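Local atomic coordinates of endoglucanase EG-II (Hypocrea jecorina, PDB entry 3QR3), a protein that probably hydrolyses internal beta-1,4-glucosidic bonds of cellulose, as an endoglucanase of glycosyl hydrolase family 5. Residues H230-I238 with V266-Q276. Sequence-based numbering, arbitrary orientation. Where two conformers were deposited one is given.
With SO4 (sulfate ion), chain F.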
ATOM      1  N   HIS A 230     -13.002  -6.197 -12.244  1.00 26.40           N
ATOM      2  CA  HIS A 230     -13.229  -7.009 -13.433  1.00 27.88           C
ATOM      3  C   HIS A 230     -11.939  -7.697 -13.833  1.00 26.32           C
ATOM      4  O   HIS A 230     -10.852  -7.160 -13.624  1.00 24.53           O
ATOM      5  CB  HIS A 230     -13.722  -6.154 -14.600  1.00 28.08           C
ATOM      6  CG  HIS A 230     -14.870  -5.263 -14.248  1.00 35.18           C
ATOM      7  ND1 HIS A 230     -14.695  -3.986 -13.759  1.00 35.99           N
ATOM      8  CD2 HIS A 230     -16.206  -5.470 -14.299  1.00 37.90           C
ATOM      9  CE1 HIS A 230     -15.877  -3.443 -13.523  1.00 43.80           C
ATOM     10  NE2 HIS A 230     -16.811  -4.322 -13.845  1.00 45.29           N
ATOM     11  N   ALA A 231     -12.069  -8.885 -14.409  1.00 18.94           N
ATOM     12  CA  ALA A 231     -10.923  -9.645 -14.888  1.00 27.53           C
ATOM     13  C   ALA A 231     -10.233  -8.950 -16.056  1.00 29.03           C
ATOM     14  O   ALA A 231      -9.007  -8.870 -16.094  1.00 27.54           O
ATOM     15  CB  ALA A 231     -11.351 -11.066 -15.291  1.00 23.35           C
ATOM     16  N   GLU A 232     -11.020  -8.428 -16.996  1.00 22.08           N
ATOM     17  CA  GLU A 232     -10.461  -7.910 -18.244  1.00 21.58           C
ATOM     18  C   GLU A 232      -9.849  -6.522 -18.068  1.00 26.42           C
ATOM     19  O   GLU A 232     -10.348  -5.716 -17.289  1.00 28.88           O
ATOM     20  CB  GLU A 232     -11.526  -7.886 -19.348  1.00 23.11           C
ATOM     21  CG  GLU A 232     -12.095  -9.269 -19.694  1.00 35.51           C
ATOM     22  CD  GLU A 232     -11.047 -10.217 -20.280  1.00 32.33           C
ATOM     23  OE1 GLU A 232     -10.133  -9.746 -20.995  1.00 32.89           O
ATOM     24  OE2 GLU A 232     -11.141 -11.436 -20.036  1.00 36.99           O
ATOM     25  N   CYS A 233      -8.754  -6.259 -18.780  1.00 20.44           N
ATOM     26  CA  CYS A 233      -8.156  -4.928 -18.782  1.00 23.24           C
ATOM     27  C   CYS A 233      -8.497  -4.184 -20.071  1.00 29.59           C
ATOM     28  O   CYS A 233      -8.644  -4.788 -21.133  1.00 24.66           O
ATOM     29  CB  CYS A 233      -6.644  -5.007 -18.585  1.00 24.78           C
ATOM     30  SG  CYS A 233      -6.153  -5.735 -16.999  1.00 28.66           S
ATOM     31  N   THR A 234      -8.627  -2.868 -19.966  1.00 26.19           N
ATOM     32  CA  THR A 234      -9.087  -2.050 -21.077  1.00 20.68           C
ATOM     33  C   THR A 234      -8.151  -0.866 -21.320  1.00 24.32           C
ATOM     34  O   THR A 234      -8.372  -0.070 -22.233  1.00 26.58           O
ATOM     35  CB  THR A 234     -10.513  -1.511 -20.810  1.00 26.52           C
ATOM     36  OG1 THR A 234     -10.496  -0.665 -19.656  1.00 31.10           O
ATOM     37  CG2 THR A 234     -11.482  -2.647 -20.554  1.00 29.47           C
ATOM     38  N   THR A 235      -7.109  -0.743 -20.504  1.00 19.60           N
ATOM     39  CA  THR A 235      -6.187   0.388 -20.635  1.00 24.63           C
ATOM     40  C   THR A 235      -4.837   0.054 -20.012  1.00 25.23           C
ATOM     41  O   THR A 235      -4.750  -0.791 -19.113  1.00 21.92           O
ATOM     42  CB  THR A 235      -6.762   1.672 -19.968  1.00 22.42           C
ATOM     43  OG1 THR A 235      -5.868   2.779 -20.164  1.00 22.90           O
ATOM     44  CG2 THR A 235      -6.977   1.454 -18.465  1.00 21.25           C
ATOM     45  N   ASN A 236      -3.786   0.706 -20.501  1.00 19.43           N
ATOM     46  CA  ASN A 236      -2.474   0.623 -19.868  1.00 19.61           C
ATOM     47  C   ASN A 236      -2.160   1.868 -19.027  1.00 17.58           C
ATOM     48  O   ASN A 236      -1.077   1.979 -18.447  1.00 15.97           O
ATOM     49  CB  ASN A 236      -1.378   0.381 -20.913  1.00 21.45           C
ATOM     50  CG  ASN A 236      -1.282   1.501 -21.920  1.00 24.83           C
ATOM     51  OD1 ASN A 236      -1.651   2.637 -21.635  1.00 18.13           O
ATOM     52  ND2 ASN A 236      -0.785   1.187 -23.108  1.00 26.83           N
ATOM     53  N   ASN A 237      -3.117   2.795 -18.969  1.00 18.28           N
ATOM     54  CA  ASN A 237      -3.041   3.976 -18.100  1.00 18.52           C
ATOM     55  C   ASN A 237      -1.956   4.998 -18.423  1.00 22.59           C
ATOM     56  O   ASN A 237      -1.733   5.927 -17.651  1.00 20.23           O
ATOM     57  CB  ASN A 237      -2.867   3.554 -16.644  1.00 15.49           C
ATOM     58  CG  ASN A 237      -4.110   2.938 -16.075  1.00 20.92           C
ATOM     59  OD1 ASN A 237      -5.204   3.499 -16.194  1.00 19.51           O
ATOM     60  ND2 ASN A 237      -3.959   1.772 -15.457  1.00 14.60           N
ATOM     61  N   ILE A 238      -1.268   4.832 -19.542  1.00 21.21           N
ATOM     62  CA  ILE A 238      -0.165   5.734 -19.855  1.00 18.69           C
ATOM     63  C   ILE A 238      -0.617   7.148 -20.246  1.00 22.37           C
ATOM     64  O   ILE A 238      -0.182   8.136 -19.643  1.00 21.17           O
ATOM     65  CB  ILE A 238       0.737   5.163 -20.958  1.00 18.32           C
ATOM     66  CG1 ILE A 238       1.394   3.862 -20.477  1.00 19.87           C
ATOM     67  CG2 ILE A 238       1.776   6.213 -21.380  1.00 20.71           C
ATOM     68  CD1 ILE A 238       2.104   3.055 -21.599  1.00 19.27           C
ATOM     69  N   VAL A 266      -5.469 -12.921 -17.389  1.00 23.85           N
ATOM     70  CA  VAL A 266      -6.000 -13.112 -18.732  1.00 23.92           C
ATOM     71  C   VAL A 266      -5.176 -12.290 -19.730  1.00 27.02           C
ATOM     72  O   VAL A 266      -4.467 -11.351 -19.344  1.00 21.18           O
ATOM     73  CB  VAL A 266      -7.474 -12.665 -18.814  1.00 22.07           C
ATOM     74  CG1 VAL A 266      -8.348 -13.545 -17.940  1.00 28.68           C
ATOM     75  CG2 VAL A 266      -7.608 -11.196 -18.403  1.00 24.22           C
ATOM     76  N   GLN A 267      -5.288 -12.635 -21.011  1.00 23.56           N
ATOM     77  CA  GLN A 267      -4.456 -12.028 -22.055  1.00 19.87           C
ATOM     78  C   GLN A 267      -4.530 -10.502 -22.110  1.00 19.45           C
ATOM     79  O   GLN A 267      -3.502  -9.837 -22.265  1.00 24.16           O
ATOM     80  CB  GLN A 267      -4.806 -12.608 -23.428  1.00 22.68           C
ATOM     81  CG  GLN A 267      -3.832 -12.202 -24.525  1.00 33.84           C
ATOM     82  CD  GLN A 267      -2.407 -12.658 -24.238  1.00 33.03           C
ATOM     83  OE1 GLN A 267      -2.184 -13.782 -23.788  1.00 35.94           O
ATOM     84  NE2 GLN A 267      -1.439 -11.786 -24.500  1.00 29.79           N
ATOM     85  N   SER A 268      -5.733  -9.939 -22.002  1.00 21.17           N
ATOM     86  CA  SER A 268      -5.885  -8.477 -22.052  1.00 22.73           C
ATOM     87  C   SER A 268      -5.026  -7.764 -21.007  1.00 20.21           C
ATOM     88  O   SER A 268      -4.449  -6.708 -21.281  1.00 21.73           O
ATOM     89  CB  SER A 268      -7.352  -8.063 -21.898  1.00 24.86           C
ATOM     90  OG  SER A 268      -7.864  -8.411 -20.621  1.00 24.84           O
ATOM     91  N   CYS A 269      -4.945  -8.342 -19.808  1.00 21.45           N
ATOM     92  CA  CYS A 269      -4.158  -7.744 -18.729  1.00 20.18           C
ATOM     93  C   CYS A 269      -2.673  -8.046 -18.870  1.00 23.09           C
ATOM     94  O   CYS A 269      -1.829  -7.214 -18.528  1.00 25.82           O
ATOM     95  CB  CYS A 269      -4.659  -8.212 -17.366  1.00 21.43           C
ATOM     96  SG  CYS A 269      -6.375  -7.756 -17.063  1.00 31.48           S
ATOM     97  N   ILE A 270      -2.350  -9.237 -19.362  1.00 22.55           N
ATOM     98  CA  ILE A 270      -0.959  -9.569 -19.646  1.00 21.44           C
ATOM     99  C   ILE A 270      -0.386  -8.543 -20.613  1.00 26.14           C
ATOM    100  O   ILE A 270       0.758  -8.121 -20.474  1.00 30.93           O
ATOM    101  CB  ILE A 270      -0.806 -11.002 -20.192  1.00 24.90           C
ATOM    102  CG1 ILE A 270      -0.994 -12.006 -19.046  1.00 21.32           C
ATOM    103  CG2 ILE A 270       0.558 -11.170 -20.861  1.00 23.74           C
ATOM    104  CD1 ILE A 270      -1.062 -13.460 -19.480  1.00 26.91           C
ATOM    105  N   GLN A 271      -1.194  -8.111 -21.576  1.00 26.85           N
ATOM    106  CA  GLN A 271      -0.743  -7.078 -22.500  0.60 23.65           C
ATOM    107  C   GLN A 271      -0.714  -5.696 -21.848  1.00 27.81           C
ATOM    108  O   GLN A 271       0.322  -5.033 -21.859  1.00 22.48           O
ATOM    109  CB  GLN A 271      -1.578  -7.048 -23.786  0.60 25.97           C
ATOM    110  CG  GLN A 271      -1.194  -5.884 -24.708  0.60 31.40           C
ATOM    111  CD  GLN A 271      -1.825  -5.969 -26.089  0.60 35.84           C
ATOM    112  OE1 GLN A 271      -1.901  -4.973 -26.811  0.60 37.54           O
ATOM    113  NE2 GLN A 271      -2.279  -7.159 -26.460  0.60 33.33           N
ATOM    114  N   ASP A 272      -1.836  -5.268 -21.270  1.00 24.97           N
ATOM    115  CA  ASP A 272      -1.945  -3.922 -20.702  1.00 19.48           C
ATOM    116  C   ASP A 272      -1.071  -3.689 -19.473  1.00 18.05           C
ATOM    117  O   ASP A 272      -0.482  -2.618 -19.315  1.00 21.46           O
ATOM    118  CB  ASP A 272      -3.404  -3.576 -20.385  1.00 23.76           C
ATOM    119  CG  ASP A 272      -4.248  -3.390 -21.636  1.00 29.54           C
ATOM    120  OD1 ASP A 272      -3.683  -3.433 -22.751  1.00 27.37           O
ATOM    121  OD2 ASP A 272      -5.479  -3.202 -21.507  1.00 29.53           O
ATOM    122  N   MET A 273      -0.988  -4.677 -18.596  1.00 19.65           N
ATOM    123  CA  MET A 273      -0.169  -4.523 -17.403  1.00 20.79           C
ATOM    124  C   MET A 273       1.299  -4.437 -17.769  1.00 22.47           C
ATOM    125  O   MET A 273       2.059  -3.698 -17.145  1.00 21.82           O
ATOM    126  CB  MET A 273      -0.388  -5.664 -16.416  1.00 19.59           C
ATOM    127  CG  MET A 273       0.506  -5.569 -15.186  1.00 23.94           C
ATOM    128  SD  MET A 273       0.160  -4.091 -14.197  1.00 24.77           S
ATOM    129  CE  MET A 273      -1.422  -4.511 -13.465  1.00 19.79           C
ATOM    130  N   CYS A 274       1.710  -5.198 -18.779  1.00 18.48           N
ATOM    131  CA  CYS A 274       3.109  -5.182 -19.153  1.00 20.65           C
ATOM    132  C   CYS A 274       3.470  -3.839 -19.790  1.00 21.19           C
ATOM    133  O   CYS A 274       4.547  -3.321 -19.551  1.00 18.32           O
ATOM    134  CB  CYS A 274       3.474  -6.380 -20.037  1.00 25.02           C
ATOM    135  SG  CYS A 274       3.595  -7.948 -19.081  1.00 39.84           S
ATOM    136  N   GLN A 275       2.558  -3.272 -20.575  1.00 18.40           N
ATOM    137  CA  GLN A 275       2.745  -1.925 -21.111  1.00 21.30           C
ATOM    138  C   GLN A 275       2.839  -0.904 -19.984  1.00 20.24           C
ATOM    139  O   GLN A 275       3.686  -0.022 -20.013  1.00 19.73           O
ATOM    140  CB  GLN A 275       1.609  -1.556 -22.071  1.00 17.67           C
ATOM    141  CG  GLN A 275       1.651  -2.368 -23.356  1.00 27.46           C
ATOM    142  CD  GLN A 275       0.447  -2.153 -24.243  1.00 31.36           C
ATOM    143  OE1 GLN A 275      -0.527  -1.506 -23.855  1.00 27.47           O
ATOM    144  NE2 GLN A 275       0.501  -2.710 -25.447  1.00 32.46           N
ATOM    145  N   GLN A 276       1.971  -1.038 -18.984  1.00 17.54           N
ATOM    146  CA  GLN A 276       1.969  -0.108 -17.870  1.00 20.75           C
ATOM    147  C   GLN A 276       3.299  -0.158 -17.128  1.00 17.18           C
ATOM    148  O   GLN A 276       3.925   0.874 -16.876  1.00 14.79           O
ATOM    149  CB  GLN A 276       0.825  -0.418 -16.895  1.00 16.55           C
ATOM    150  CG  GLN A 276       0.685   0.653 -15.804  1.00 17.88           C
ATOM    151  CD  GLN A 276      -0.341   0.284 -14.753  1.00 18.49           C
ATOM    152  OE1 GLN A 276      -0.077  -0.525 -13.862  1.00 24.01           O
ATOM    153  NE2 GLN A 276      -1.516   0.879 -14.848  1.00 14.97           N
TER
HETATM  154  S   SO4 F 343     -14.923  -9.478 -16.466  0.46 27.63           S
HETATM  155  O1  SO4 F 343     -16.195  -8.772 -16.616  0.87 46.59           O
HETATM  156  O2  SO4 F 343     -13.859  -8.620 -16.970  1.00 36.46           O
HETATM  157  O3  SO4 F 343     -14.704  -9.787 -15.050  0.78 32.51           O
HETATM  158  O4  SO4 F 343     -14.940 -10.719 -17.233  0.72 35.56           O
HETATM  159  O   HOH W   1      -8.250 -11.331 -22.230  1.00 28.42           O
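The side-chain amides of N236 and Q275 meet with their planes 64° apart. ND2 of N236 donates to OE1 of Q275 over 2.8 Å; the acceptor lies close to the N236 amide plane, whereas the donor stands above the carbonyl plane of Q275. The other end of the N236 amide turns back on its own chain, where OD1 accepts from I238 N in an Asx turn as helix 238-251 begins. A chi1 of 62° tucks CG over the N236 backbone, which sets ND2 toward Q275 and OD1 toward I238 N. Replacing N236 by alanine removes both amide ends and is likely to leave OE1 of Q275 without this donor and I238 N without its turn partner.

The third flat group, the carboxylate of E232, is met from above its plane by OG of S268, which donates to OE1 at 2.7 Å. N of C233 donates to OG of S268 at 3.0 Å, almost straight at 168°, so two bonds grip this hydroxyl. A water joins OE1 of E232 to S268 N in the first turn of the helix, while CG2 of V266 lies 3.9 Å from OE2 of E232. The N-H groups of A231 and E232 each donate to a sulfate, probably from the crystallisation liquor, which also touches CG of E232.

Between the two polar ends, SG of C233 and SG of C269 form a disulfide of 2.0 Å. L320 of helix 319-325 packs against C269. Covalent and polar ties together illustrate how, in a TIM-barrel cellulase, the long loop following strand 214-219 is fastened along an outer helix, 267-281.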